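Local coordinates for protein ATP synthase epsilon chain (Caldalkalibacillus thermarum TA2.A1, PDB 5IK2) that probably helps make ATP from ADP with a transmembrane proton gradient, as the epsilon subunit of the F1 sector of ATP synthase, and binds ATP, at residues Val4-Val9 with Asp73-Leu78; Pro11-Phe16 with Thr81-Glu86; Ile22-Gly27 with Pro49-Gln54; Pro40-Leu45 with Phe67-Pro72. The protein carries 2 engineered substitutions. All blocks are in the same frame, centred on the assembly; numbering follows the deposited sequence.

Contact 1: Val4-Val9 with Asp73-Leu78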
loop_
_atom_site.group_PDB
_atom_site.type_symbol
_atom_site.label_atom_id
_atom_site.label_comp_id
_atom_site.label_asym_id
_atom_site.label_seq_id
_atom_site.Cartn_x
_atom_site.Cartn_y
_atom_site.Cartn_z
ATOM N N VAL H 4 12.816 71.403 -19.390
ATOM C CA VAL H 4 13.869 70.460 -19.786
ATOM C C VAL H 4 13.576 69.080 -19.190
ATOM O O VAL H 4 13.115 68.983 -18.052
ATOM C CB VAL H 4 15.274 70.963 -19.362
ATOM C CG1 VAL H 4 15.419 71.039 -17.843
ATOM C CG2 VAL H 4 16.368 70.092 -19.970
ATOM N N GLN H 5 13.843 68.027 -19.963
ATOM C CA GLN H 5 13.594 66.649 -19.522
ATOM C C GLN H 5 14.643 66.256 -18.476
ATOM O O GLN H 5 15.836 66.500 -18.673
ATOM C CB GLN H 5 13.621 65.682 -20.716
ATOM C CG GLN H 5 12.989 64.316 -20.454
ATOM C CD GLN H 5 11.462 64.331 -20.477
ATOM O OE1 GLN H 5 10.843 64.897 -21.383
ATOM N NE2 GLN H 5 10.846 63.686 -19.486
ATOM N N VAL H 6 14.186 65.664 -17.371
ATOM C CA VAL H 6 15.048 65.301 -16.239
ATOM C C VAL H 6 14.905 63.816 -15.931
ATOM O O VAL H 6 13.786 63.306 -15.860
ATOM C CB VAL H 6 14.682 66.084 -14.955
ATOM C CG1 VAL H 6 15.739 65.876 -13.872
ATOM C CG2 VAL H 6 14.507 67.568 -15.249
ATOM N N ASP H 7 16.038 63.138 -15.739
ATOM C CA ASP H 7 16.072 61.745 -15.288
ATOM C C ASP H 7 16.980 61.616 -14.065
ATOM O O ASP H 7 18.172 61.914 -14.147
ATOM C CB ASP H 7 16.591 60.820 -16.401
ATOM C CG ASP H 7 15.554 60.536 -17.488
ATOM O OD1 ASP H 7 14.378 60.937 -17.363
ATOM O OD2 ASP H 7 15.929 59.892 -18.488
ATOM N N ILE H 8 16.402 61.192 -12.939
ATOM C CA ILE H 8 17.165 60.775 -11.760
ATOM C C ILE H 8 17.139 59.248 -11.735
ATOM O O ILE H 8 16.068 58.644 -11.653
ATOM C CB ILE H 8 16.585 61.363 -10.453
ATOM C CG1 ILE H 8 16.784 62.884 -10.437
ATOM C CG2 ILE H 8 17.243 60.724 -9.226
ATOM C CD1 ILE H 8 15.967 63.617 -9.396
ATOM N N VAL H 9 18.325 58.642 -11.799
ATOM C CA VAL H 9 18.487 57.202 -12.013
ATOM C C VAL H 9 19.505 56.624 -11.015
ATOM O O VAL H 9 20.409 57.328 -10.561
ATOM C CB VAL H 9 18.923 56.942 -13.482
ATOM C CG1 VAL H 9 19.300 55.485 -13.727
ATOM C CG2 VAL H 9 17.817 57.370 -14.441
ATOM N N ASP H 73 19.581 69.855 -24.087
ATOM C CA ASP H 73 18.430 68.995 -24.364
ATOM C C ASP H 73 17.955 68.196 -23.139
ATOM O O ASP H 73 16.750 68.083 -22.907
ATOM C CB ASP H 73 18.799 68.029 -25.500
ATOM C CG ASP H 73 17.611 67.244 -26.023
ATOM O OD1 ASP H 73 16.556 67.855 -26.302
ATOM O OD2 ASP H 73 17.743 66.009 -26.174
ATOM N N LYS H 74 18.899 67.654 -22.365
ATOM C CA LYS H 74 18.611 66.651 -21.327
ATOM C C LYS H 74 19.407 66.910 -20.044
ATOM O O LYS H 74 20.517 67.438 -20.096
ATOM C CB LYS H 74 18.950 65.258 -21.882
ATOM C CG LYS H 74 18.657 64.064 -20.978
ATOM C CD LYS H 74 17.167 63.841 -20.769
ATOM C CE LYS H 74 16.905 62.656 -19.852
ATOM N NZ LYS H 74 17.459 61.380 -20.386
ATOM N N VAL H 75 18.829 66.524 -18.904
ATOM C CA VAL H 75 19.486 66.607 -17.591
ATOM C C VAL H 75 19.454 65.232 -16.914
ATOM O O VAL H 75 18.379 64.723 -16.599
ATOM C CB VAL H 75 18.793 67.644 -16.675
ATOM C CG1 VAL H 75 19.433 67.672 -15.286
ATOM C CG2 VAL H 75 18.832 69.026 -17.313
ATOM N N ASN H 76 20.632 64.645 -16.691
ATOM C CA ASN H 76 20.762 63.340 -16.030
ATOM C C ASN H 76 21.402 63.468 -14.649
ATOM O O ASN H 76 22.329 64.258 -14.458
ATOM C CB ASN H 76 21.605 62.392 -16.888
ATOM C CG ASN H 76 20.906 61.984 -18.169
ATOM O OD1 ASN H 76 19.698 61.744 -18.187
ATOM N ND2 ASN H 76 21.669 61.888 -19.253
ATOM N N ILE H 77 20.888 62.694 -13.695
ATOM C CA ILE H 77 21.507 62.526 -12.379
ATOM C C ILE H 77 21.624 61.026 -12.102
ATOM O O ILE H 77 20.615 60.347 -11.914
ATOM C CB ILE H 77 20.702 63.235 -11.262
ATOM C CG1 ILE H 77 20.837 64.756 -11.401
ATOM C CG2 ILE H 77 21.178 62.800 -9.874
ATOM C CD1 ILE H 77 19.863 65.553 -10.560
ATOM N N LEU H 78 22.860 60.528 -12.091
ATOM C CA LEU H 78 23.168 59.139 -11.745
ATOM C C LEU H 78 23.706 59.113 -10.315
ATOM O O LEU H 78 24.624 59.870 -9.994
ATOM C CB LEU H 78 24.202 58.557 -12.718
ATOM C CG LEU H 78 23.689 58.111 -14.093
ATOM C CD1 LEU H 78 23.241 59.290 -14.948
ATOM C CD2 LEU H 78 24.760 57.311 -14.820
#

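Contact 2: Pro11-Phe16 with Thr81-Glu86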
loop_
_atom_site.group_PDB
_atom_site.type_symbol
_atom_site.label_atom_id
_atom_site.label_comp_id
_atom_site.label_asym_id
_atom_site.label_seq_id
_atom_site.Cartn_x
_atom_site.Cartn_y
_atom_site.Cartn_z
ATOM N N PRO H 11 21.737 52.582 -10.270
ATOM C CA PRO H 11 22.111 51.367 -11.013
ATOM C C PRO H 11 20.973 50.370 -11.287
ATOM O O PRO H 11 21.043 49.625 -12.268
ATOM C CB PRO H 11 23.161 50.717 -10.107
ATOM C CG PRO H 11 23.792 51.857 -9.401
ATOM C CD PRO H 11 22.696 52.861 -9.183
ATOM N N GLU H 12 19.939 50.377 -10.444
ATOM C CA GLU H 12 18.887 49.356 -10.477
ATOM C C GLU H 12 17.546 49.813 -11.080
ATOM O O GLU H 12 16.804 48.976 -11.597
ATOM C CB GLU H 12 18.681 48.728 -9.080
ATOM C CG GLU H 12 18.480 49.695 -7.913
ATOM C CD GLU H 12 19.766 50.157 -7.224
ATOM O OE1 GLU H 12 20.837 49.540 -7.410
ATOM O OE2 GLU H 12 19.701 51.160 -6.482
ATOM N N ARG H 13 17.238 51.112 -11.034
ATOM C CA ARG H 13 15.957 51.624 -11.555
ATOM C C ARG H 13 15.973 53.122 -11.875
ATOM O O ARG H 13 16.882 53.848 -11.467
ATOM C CB ARG H 13 14.834 51.345 -10.547
ATOM C CG ARG H 13 14.916 52.194 -9.283
ATOM C CD ARG H 13 14.204 51.553 -8.102
ATOM N NE ARG H 13 14.362 52.361 -6.891
ATOM C CZ ARG H 13 13.675 53.469 -6.602
ATOM N NH1 ARG H 13 12.742 53.945 -7.430
ATOM N NH2 ARG H 13 13.925 54.114 -5.465
ATOM N N LYS H 14 14.945 53.562 -12.602
ATOM C CA LYS H 14 14.672 54.983 -12.821
ATOM C C LYS H 14 13.735 55.480 -11.723
ATOM O O LYS H 14 12.701 54.864 -11.465
ATOM C CB LYS H 14 14.033 55.213 -14.190
ATOM C CG LYS H 14 14.924 54.821 -15.357
ATOM C CD LYS H 14 14.413 55.405 -16.664
ATOM C CE LYS H 14 15.330 55.064 -17.828
ATOM N NZ LYS H 14 14.889 55.729 -19.086
ATOM N N VAL H 15 14.102 56.597 -11.095
ATOM C CA VAL H 15 13.406 57.124 -9.915
ATOM C C VAL H 15 12.473 58.283 -10.268
ATOM O O VAL H 15 11.331 58.316 -9.809
ATOM C CB VAL H 15 14.418 57.580 -8.837
ATOM C CG1 VAL H 15 13.701 58.065 -7.578
ATOM C CG2 VAL H 15 15.382 56.444 -8.511
ATOM N N PHE H 16 12.973 59.236 -11.055
ATOM C CA PHE H 16 12.179 60.379 -11.519
ATOM C C PHE H 16 12.260 60.502 -13.038
ATOM O O PHE H 16 13.316 60.274 -13.632
ATOM C CB PHE H 16 12.670 61.678 -10.869
ATOM C CG PHE H 16 11.783 62.866 -11.138
ATOM C CD1 PHE H 16 10.705 63.149 -10.305
ATOM C CD2 PHE H 16 12.023 63.701 -12.229
ATOM C CE1 PHE H 16 9.883 64.241 -10.552
ATOM C CE2 PHE H 16 11.204 64.792 -12.481
ATOM C CZ PHE H 16 10.134 65.064 -11.640
ATOM N N THR H 81 22.030 55.933 -4.497
ATOM C CA THR H 81 20.650 55.822 -4.042
ATOM C C THR H 81 19.875 57.098 -4.364
ATOM O O THR H 81 20.421 58.202 -4.299
ATOM C CB THR H 81 20.578 55.554 -2.528
ATOM O OG1 THR H 81 21.316 56.560 -1.826
ATOM C CG2 THR H 81 21.156 54.191 -2.199
ATOM N N ALA H 82 18.604 56.923 -4.722
ATOM C CA ALA H 82 17.680 58.028 -4.974
ATOM C C ALA H 82 16.267 57.579 -4.600
ATOM O O ALA H 82 15.794 56.559 -5.104
ATOM C CB ALA H 82 17.745 58.454 -6.432
ATOM N N GLU H 83 15.611 58.319 -3.706
ATOM C CA GLU H 83 14.253 57.983 -3.269
ATOM C C GLU H 83 13.354 59.210 -3.181
ATOM O O GLU H 83 13.767 60.257 -2.680
ATOM C CB GLU H 83 14.268 57.292 -1.900
ATOM C CG GLU H 83 15.006 55.957 -1.848
ATOM C CD GLU H 83 16.445 56.045 -1.357
ATOM O OE1 GLU H 83 16.873 57.106 -0.853
ATOM O OE2 GLU H 83 17.156 55.025 -1.465
ATOM N N LEU H 84 12.118 59.057 -3.660
ATOM C CA LEU H 84 11.036 60.012 -3.406
ATOM C C LEU H 84 10.576 59.832 -1.950
ATOM O O LEU H 84 10.865 58.797 -1.347
ATOM C CB LEU H 84 9.864 59.747 -4.359
ATOM C CG LEU H 84 10.132 59.869 -5.864
ATOM C CD1 LEU H 84 9.078 59.111 -6.657
ATOM C CD2 LEU H 84 10.180 61.329 -6.290
ATOM N N PRO H 85 9.853 60.826 -1.378
ATOM C CA PRO H 85 9.441 60.737 0.036
ATOM C C PRO H 85 8.680 59.460 0.416
ATOM O O PRO H 85 8.968 58.861 1.454
ATOM C CB PRO H 85 8.538 61.964 0.213
ATOM C CG PRO H 85 9.005 62.927 -0.821
ATOM C CD PRO H 85 9.349 62.066 -1.999
ATOM N N GLU H 86 7.737 59.053 -0.434
ATOM C CA GLU H 86 6.879 57.885 -0.173
ATOM C C GLU H 86 7.604 56.528 -0.116
ATOM O O GLU H 86 7.113 55.601 0.531
ATOM C CB GLU H 86 5.711 57.810 -1.182
ATOM C CG GLU H 86 6.085 57.542 -2.646
ATOM C CD GLU H 86 6.131 58.789 -3.521
ATOM O OE1 GLU H 86 6.469 59.883 -3.010
ATOM O OE2 GLU H 86 5.841 58.669 -4.733
#

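Contact 3: Ile22-Gly27 with Pro49-Gln54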
loop_
_atom_site.group_PDB
_atom_site.type_symbol
_atom_site.label_atom_id
_atom_site.label_comp_id
_atom_site.label_asym_id
_atom_site.label_seq_id
_atom_site.Cartn_x
_atom_site.Cartn_y
_atom_site.Cartn_z
ATOM N N ILE H 22 12.868 74.066 -13.460
ATOM C CA ILE H 22 14.223 74.185 -12.918
ATOM C C ILE H 22 14.549 72.976 -12.032
ATOM O O ILE H 22 13.669 72.449 -11.348
ATOM C CB ILE H 22 14.400 75.516 -12.140
ATOM C CG1 ILE H 22 15.846 75.685 -11.654
ATOM C CG2 ILE H 22 13.422 75.621 -10.972
ATOM C CD1 ILE H 22 16.195 77.103 -11.249
ATOM N N VAL H 23 15.811 72.547 -12.065
ATOM C CA VAL H 23 16.313 71.443 -11.241
ATOM C C VAL H 23 17.365 71.996 -10.279
ATOM O O VAL H 23 18.469 72.353 -10.697
ATOM C CB VAL H 23 16.928 70.321 -12.111
ATOM C CG1 VAL H 23 17.452 69.177 -11.243
ATOM C CG2 VAL H 23 15.902 69.805 -13.111
ATOM N N ILE H 24 17.014 72.070 -8.994
ATOM C CA ILE H 24 17.912 72.588 -7.963
ATOM C C ILE H 24 18.705 71.418 -7.377
ATOM O O ILE H 24 18.131 70.538 -6.731
ATOM C CB ILE H 24 17.142 73.322 -6.834
ATOM C CG1 ILE H 24 16.168 74.377 -7.396
ATOM C CG2 ILE H 24 18.114 73.958 -5.841
ATOM C CD1 ILE H 24 16.817 75.520 -8.155
ATOM N N ALA H 25 20.016 71.412 -7.618
ATOM C CA ALA H 25 20.915 70.360 -7.135
ATOM C C ALA H 25 22.126 70.979 -6.443
ATOM O O ALA H 25 22.650 71.999 -6.899
ATOM C CB ALA H 25 21.362 69.484 -8.293
ATOM N N ARG H 26 22.565 70.355 -5.350
ATOM C CA ARG H 26 23.678 70.865 -4.546
ATOM C C ARG H 26 25.005 70.256 -5.003
ATOM O O ARG H 26 25.387 69.169 -4.571
ATOM C CB ARG H 26 23.430 70.592 -3.060
ATOM C CG ARG H 26 24.321 71.396 -2.122
ATOM C CD ARG H 26 24.082 71.013 -0.672
ATOM N NE ARG H 26 22.684 71.209 -0.277
ATOM C CZ ARG H 26 22.115 70.712 0.823
ATOM N NH1 ARG H 26 22.806 69.967 1.688
ATOM N NH2 ARG H 26 20.828 70.960 1.061
ATOM N N GLY H 27 25.699 70.972 -5.886
ATOM C CA GLY H 27 27.012 70.554 -6.374
ATOM C C GLY H 27 28.094 70.693 -5.317
ATOM O O GLY H 27 27.916 71.402 -4.321
ATOM N N PRO H 49 19.173 66.731 -0.719
ATOM C CA PRO H 49 17.942 66.652 -1.514
ATOM C C PRO H 49 18.069 67.346 -2.872
ATOM O O PRO H 49 18.641 68.434 -2.950
ATOM C CB PRO H 49 16.904 67.380 -0.643
ATOM C CG PRO H 49 17.493 67.431 0.722
ATOM C CD PRO H 49 18.971 67.514 0.513
ATOM N N VAL H 50 17.550 66.706 -3.921
ATOM C CA VAL H 50 17.432 67.316 -5.249
ATOM C C VAL H 50 15.993 67.802 -5.406
ATOM O O VAL H 50 15.063 66.994 -5.390
ATOM C CB VAL H 50 17.777 66.316 -6.376
ATOM C CG1 VAL H 50 17.589 66.956 -7.752
ATOM C CG2 VAL H 50 19.202 65.799 -6.215
ATOM N N ARG H 51 15.819 69.114 -5.549
ATOM C CA ARG H 51 14.493 69.734 -5.629
ATOM C C ARG H 51 14.136 70.055 -7.082
ATOM O O ARG H 51 14.864 70.788 -7.758
ATOM C CB ARG H 51 14.451 70.990 -4.750
ATOM C CG ARG H 51 13.180 71.827 -4.863
ATOM C CD ARG H 51 12.874 72.595 -3.582
ATOM N NE ARG H 51 14.076 73.098 -2.908
ATOM C CZ ARG H 51 14.763 74.193 -3.245
ATOM N NH1 ARG H 51 14.396 74.959 -4.274
ATOM N NH2 ARG H 51 15.843 74.528 -2.540
ATOM N N ILE H 52 13.018 69.490 -7.548
ATOM C CA ILE H 52 12.514 69.696 -8.908
ATOM C C ILE H 52 11.210 70.488 -8.840
ATOM O O ILE H 52 10.245 70.033 -8.224
ATOM C CB ILE H 52 12.246 68.354 -9.633
ATOM C CG1 ILE H 52 13.508 67.481 -9.639
ATOM C CG2 ILE H 52 11.770 68.600 -11.064
ATOM C CD1 ILE H 52 13.290 66.084 -10.181
ATOM N N LYS H 53 11.190 71.661 -9.475
ATOM C CA LYS H 53 9.980 72.482 -9.592
ATOM C C LYS H 53 9.318 72.249 -10.946
ATOM O O LYS H 53 9.927 72.491 -11.989
ATOM C CB LYS H 53 10.306 73.971 -9.445
ATOM C CG LYS H 53 10.584 74.413 -8.020
ATOM C CD LYS H 53 11.106 75.841 -7.984
ATOM C CE LYS H 53 11.459 76.270 -6.571
ATOM N NZ LYS H 53 12.325 77.481 -6.567
ATOM N N GLN H 54 8.078 71.761 -10.911
ATOM C CA GLN H 54 7.223 71.663 -12.089
ATOM C C GLN H 54 6.044 72.600 -11.866
ATOM O O GLN H 54 4.970 72.175 -11.443
ATOM C CB GLN H 54 6.758 70.220 -12.299
ATOM C CG GLN H 54 7.879 69.279 -12.717
ATOM C CD GLN H 54 7.451 67.826 -12.775
ATOM O OE1 GLN H 54 6.849 67.304 -11.838
ATOM N NE2 GLN H 54 7.775 67.158 -13.876
HETATM O O HOH W 1 21.142 68.032 -4.415
#

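Contact 4: Pro40-Leu45 with Phe67-Pro72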
loop_
_atom_site.group_PDB
_atom_site.type_symbol
_atom_site.label_atom_id
_atom_site.label_comp_id
_atom_site.label_asym_id
_atom_site.label_seq_id
_atom_site.Cartn_x
_atom_site.Cartn_y
_atom_site.Cartn_z
ATOM N N PRO H 40 26.627 72.433 -21.602
ATOM C CA PRO H 40 27.038 71.078 -21.210
ATOM C C PRO H 40 28.011 71.052 -20.022
ATOM O O PRO H 40 29.082 71.661 -20.086
ATOM C CB PRO H 40 27.697 70.538 -22.479
ATOM C CG PRO H 40 26.951 71.207 -23.577
ATOM C CD PRO H 40 26.631 72.587 -23.072
ATOM N N LEU H 41 27.614 70.360 -18.953
ATOM C CA LEU H 41 28.328 70.379 -17.672
ATOM C C LEU H 41 28.234 69.026 -16.968
ATOM O O LEU H 41 27.191 68.369 -17.017
ATOM C CB LEU H 41 27.742 71.477 -16.770
ATOM C CG LEU H 41 28.188 71.583 -15.302
ATOM C CD1 LEU H 41 29.671 71.904 -15.191
ATOM C CD2 LEU H 41 27.364 72.633 -14.573
ATOM N N VAL H 42 29.329 68.621 -16.324
ATOM C CA VAL H 42 29.342 67.468 -15.421
ATOM C C VAL H 42 29.983 67.889 -14.099
ATOM O O VAL H 42 31.051 68.503 -14.095
ATOM C CB VAL H 42 30.115 66.270 -16.017
ATOM C CG1 VAL H 42 30.152 65.101 -15.035
ATOM C CG2 VAL H 42 29.494 65.839 -17.340
ATOM N N THR H 43 29.327 67.553 -12.989
ATOM C CA THR H 43 29.823 67.878 -11.647
ATOM C C THR H 43 29.351 66.838 -10.620
ATOM O O THR H 43 28.219 66.359 -10.713
ATOM C CB THR H 43 29.375 69.295 -11.207
ATOM O OG1 THR H 43 29.872 69.579 -9.891
ATOM C CG2 THR H 43 27.846 69.447 -11.217
ATOM N N PRO H 44 30.217 66.475 -9.647
ATOM C CA PRO H 44 29.723 65.660 -8.529
ATOM C C PRO H 44 28.765 66.441 -7.628
ATOM O O PRO H 44 28.885 67.666 -7.508
ATOM C CB PRO H 44 31.001 65.286 -7.761
ATOM C CG PRO H 44 32.117 65.499 -8.721
ATOM C CD PRO H 44 31.680 66.641 -9.584
ATOM N N LEU H 45 27.822 65.727 -7.018
ATOM C CA LEU H 45 26.861 66.315 -6.090
ATOM C C LEU H 45 27.173 65.864 -4.674
ATOM O O LEU H 45 27.647 64.746 -4.461
ATOM C CB LEU H 45 25.437 65.880 -6.445
ATOM C CG LEU H 45 24.892 66.264 -7.820
ATOM C CD1 LEU H 45 23.524 65.630 -8.027
ATOM C CD2 LEU H 45 24.813 67.774 -7.977
ATOM N N PHE H 67 26.234 62.172 -9.237
ATOM C CA PHE H 67 26.770 63.273 -10.041
ATOM C C PHE H 67 25.759 63.741 -11.090
ATOM O O PHE H 67 24.906 62.969 -11.539
ATOM C CB PHE H 67 28.100 62.878 -10.701
ATOM C CG PHE H 67 27.963 61.895 -11.835
ATOM C CD1 PHE H 67 27.842 60.530 -11.582
ATOM C CD2 PHE H 67 27.977 62.330 -13.162
ATOM C CE1 PHE H 67 27.723 59.620 -12.627
ATOM C CE2 PHE H 67 27.858 61.425 -14.209
ATOM C CZ PHE H 67 27.733 60.067 -13.942
ATOM N N LEU H 68 25.881 65.012 -11.468
ATOM C CA LEU H 68 24.990 65.665 -12.426
ATOM C C LEU H 68 25.622 65.641 -13.813
ATOM O O LEU H 68 26.836 65.779 -13.935
ATOM C CB LEU H 68 24.752 67.113 -11.990
ATOM C CG LEU H 68 23.823 68.007 -12.815
ATOM C CD1 LEU H 68 22.397 67.479 -12.808
ATOM C CD2 LEU H 68 23.869 69.422 -12.264
ATOM N N GLU H 69 24.800 65.453 -14.845
ATOM C CA GLU H 69 25.240 65.580 -16.241
ATOM C C GLU H 69 24.219 66.401 -17.029
ATOM O O GLU H 69 23.122 65.924 -17.330
ATOM C CB GLU H 69 25.435 64.210 -16.896
ATOM C CG GLU H 69 26.156 64.280 -18.247
ATOM C CD GLU H 69 25.530 63.439 -19.352
ATOM O OE1 GLU H 69 24.378 62.977 -19.213
ATOM O OE2 GLU H 69 26.199 63.250 -20.387
ATOM N N VAL H 70 24.596 67.634 -17.362
ATOM C CA VAL H 70 23.714 68.576 -18.043
ATOM C C VAL H 70 24.012 68.614 -19.541
ATOM O O VAL H 70 25.171 68.597 -19.951
ATOM C CB VAL H 70 23.880 70.004 -17.476
ATOM C CG1 VAL H 70 22.833 70.945 -18.071
ATOM C CG2 VAL H 70 23.801 69.991 -15.954
ATOM N N ARG H 71 22.948 68.625 -20.340
ATOM C CA ARG H 71 22.992 69.059 -21.737
ATOM C C ARG H 71 21.895 70.121 -21.915
ATOM O O ARG H 71 21.012 70.240 -21.056
ATOM C CB ARG H 71 22.757 67.879 -22.690
ATOM C CG ARG H 71 24.001 67.071 -23.044
ATOM C CD ARG H 71 24.292 65.970 -22.034
ATOM N NE ARG H 71 23.280 64.908 -22.057
ATOM C CZ ARG H 71 23.238 63.886 -22.917
ATOM N NH1 ARG H 71 24.155 63.739 -23.877
ATOM N NH2 ARG H 71 22.255 62.993 -22.818
ATOM N N PRO H 72 21.944 70.903 -23.014
ATOM C CA PRO H 72 20.815 71.810 -23.299
ATOM C C PRO H 72 19.488 71.067 -23.540
ATOM O O PRO H 72 18.418 71.595 -23.219
ATOM C CB PRO H 72 21.265 72.559 -24.565
ATOM C CG PRO H 72 22.345 71.722 -25.161
ATOM C CD PRO H 72 23.026 71.052 -24.006
#

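Contact 1: Val4-Val9 with Asp73-Leu78
Val4-Val9 and the strand of Asp73-Leu78 run parallel, with axes 4.9 Å apart at their closest and directions only 10° apart. Four backbone hydrogen bonds join them. Val75 bonds through N to Gln5 O and through O to Asp7 N. Ile77, two residues on, does the same with Asp7 O and Val9 N. Asp7 and Lys74 carry the polar part of one face, which Val9 and Leu78 share. The two polar side chains cross at about a right angle, and a salt bridge of 2.9 Å joins Lys74 NZ to Asp7 OD2. The ammonium sits above the carboxylate plane, 62° out of it. Lys74 reaches this place by bends at chi2 and chi4, and on the way its CD rests 4.0 Å from Gln5 CB. Its NZ has a second acceptor in Asn76 OD1 at 3.2 Å, met in the carbonyl plane on a lone pair. The other end of that amide, ND2, is bonded to Glu69. A methionine in place of Lys74 would probably leave the buried Asp7 carboxylate without its countercharge and the Asn76 carbonyl without this donor. Val6, Ile8, Val75 and Ile77 point to the opposite face. There Ile8 and Ile77 lie side by side, with Ile8 CG1 4.0 Å from Ile77 CB. Leu68, Val50 and Ile52 continue this layer into the beta-sandwich core. Val4 reaches Val75 from the start of its strand, CG2 to CG2 at 3.8 Å. Aliphatic branches thus pack inward, while across the sheet one lysine ties together an acid and an amide.

Contact 2: Pro11-Phe16 with Thr81-Glu86
A classic beta bulge at Val15 and Phe16, both facing Ile8, sets Val15 against Ala82 of strand 81-83, which carries part of the ATP site, and Leu84 just after it. Val15 does most of the touching. Its CG2 lies 3.4 Å from Ala82 O and 3.7 Å from Ala82 CB, and its CG1 is 4.4 Å from Leu84 CG. Leu84 also turns CD2 to the edge of the Phe16 ring, 4.4 Å from CD1. Val15 CG2 also covers one face of the Arg13 guanidinium, toward its rim. Arg13 CG stands between the backbone N and the carbonyl carbon (chi1 71°), and from there the chain runs extended to NE. Arg13 NH2 comes within 3.1 Å of Ala82 O, but the angle is too poor for a hydrogen bond; it also has a long, weak ion pair with Glu87. An alanine in place of Val15 would probably open a gap beside Ala82 and Leu84 and let the Arg13 guanidinium turn more freely. Glu83 forms a salt bridge with Arg127. The side toward Pro11-Phe16 is thus met mainly by valine methyls, while Thr81 and Glu83, known ATP-binding residues in a chain that here holds no nucleotide, set off away from it.

Contact 3: Ile22-Gly27 with Pro49-Gln54
Ile24 and Arg51 exchange two backbone hydrogen bonds, 2.8 Å from Ile24 N to Arg51 O and 3.0 Å from Arg51 N to Ile24 O. A third runs from Lys53 N to Ile22 O at 3.2 Å. Val23 and Ile52 form the non-hydrogen-bonded pair between them. The strands are antiparallel, at 169°. Toward Gly27 a water takes over, accepting from Arg26 N and donating to Pro49 O. It bridges the two backbones where direct bonding has stopped.

The contact between two apolar side chains is on the face of Val23 and Ile52, where Val23 CG1 meets Val50 CG1 at 4.1 Å. This face looks into the beta-sandwich, onto Val6 and Ile8 of strand 4-9.

The other face pairs aliphatic groups with charged chains. Ile24 lies alongside Arg51, its CG1 3.6 Å from Arg51 NH1 and its CB over one guanidinium face, toward the rim. Arg51 bends at chi3 (37°), which swings NE out of the extended line. Ile22 CG2 lies 3.8 Å from CD of Lys53, whose chain is extended beyond CG. Arg51 and Lys53 both touch Glu58 as well.

Near the water, Arg26 NH2 rests 4.0 Å from Pro49 CD, and Pro49 packs on Val126 and Val130 of helix 114-133. Arg51 and Lys53 thus lie along Ile24 and Ile22, covering part of these partly exposed isoleucines, while the Val23, Val50 and Ile52 side chains turned inward are all aliphatic.

Contact 4: Pro40-Leu45 with Phe67-Pro72
Pro40 meets Pro72 ring to ring, CG to CD at 4.0 Å, and its CA faces Val70 O. Leu41 comes next and bonds to Val70 in both directions. Its O takes Val70 N at 2.7 Å, while its own N reaches Val70 O from above the carbonyl plane, 36° out of it. Val42 turns to the other face of the sheet, and its two branches divide the work. CG2 rests 3.8 Å from Glu69 CG, and CG1 lies 4.0 Å from Phe67 CD2. Val42 and Phe67 stand side by side. Phe67 CG lies between its backbone N and carbonyl carbon (chi1 72°), which starts the ring on the side where CD2 meets that methyl.

These are antiparallel strands of the beta-sandwich, 173° apart. Leu41 and Val42 also pair in parallel with a strand of another protein's chain, so the sheet continues across the subunit interface.

Thr43 closes a second two-way pair, with Leu68; Leu68 N is 2.8 Å from Thr43 O. Thr43 CG2 packs on Leu68 CB at 4.0 Å, and OG1 is hydrogen-bonded to the backbone of the other protein's chain. Pro44 lays its CA 3.9 Å from Phe67 CB. Leu45 then turns toward the second strand, and its CD2 comes to 4.1 Å from Leu68 CB, the same carbon that Thr43 touches from its own place in the strand.

All four contacts belong to one mixed beta-sheet system, and both segments of contacts 1, 3 and 4 lie within the beta-sandwich. Contact 1 closes the longest loop of these three and encloses contacts 3 and 4, whose segments alternate. Contacts 1 and 2 also alternate. Contacts 1 and 4 share neighbouring strands, with centres about 9 Å apart. Contacts 3 and 1 have centres about 11 Å apart, and Val6, Ile8 and Ile77 pack on the side chains of contact 3. Contacts 2 and 4 are the most distant, about 18 Å between centres, and do not touch. The sandwich thus connects an ATP-site strand near helix 114-133 with a strand pair that joins another subunit.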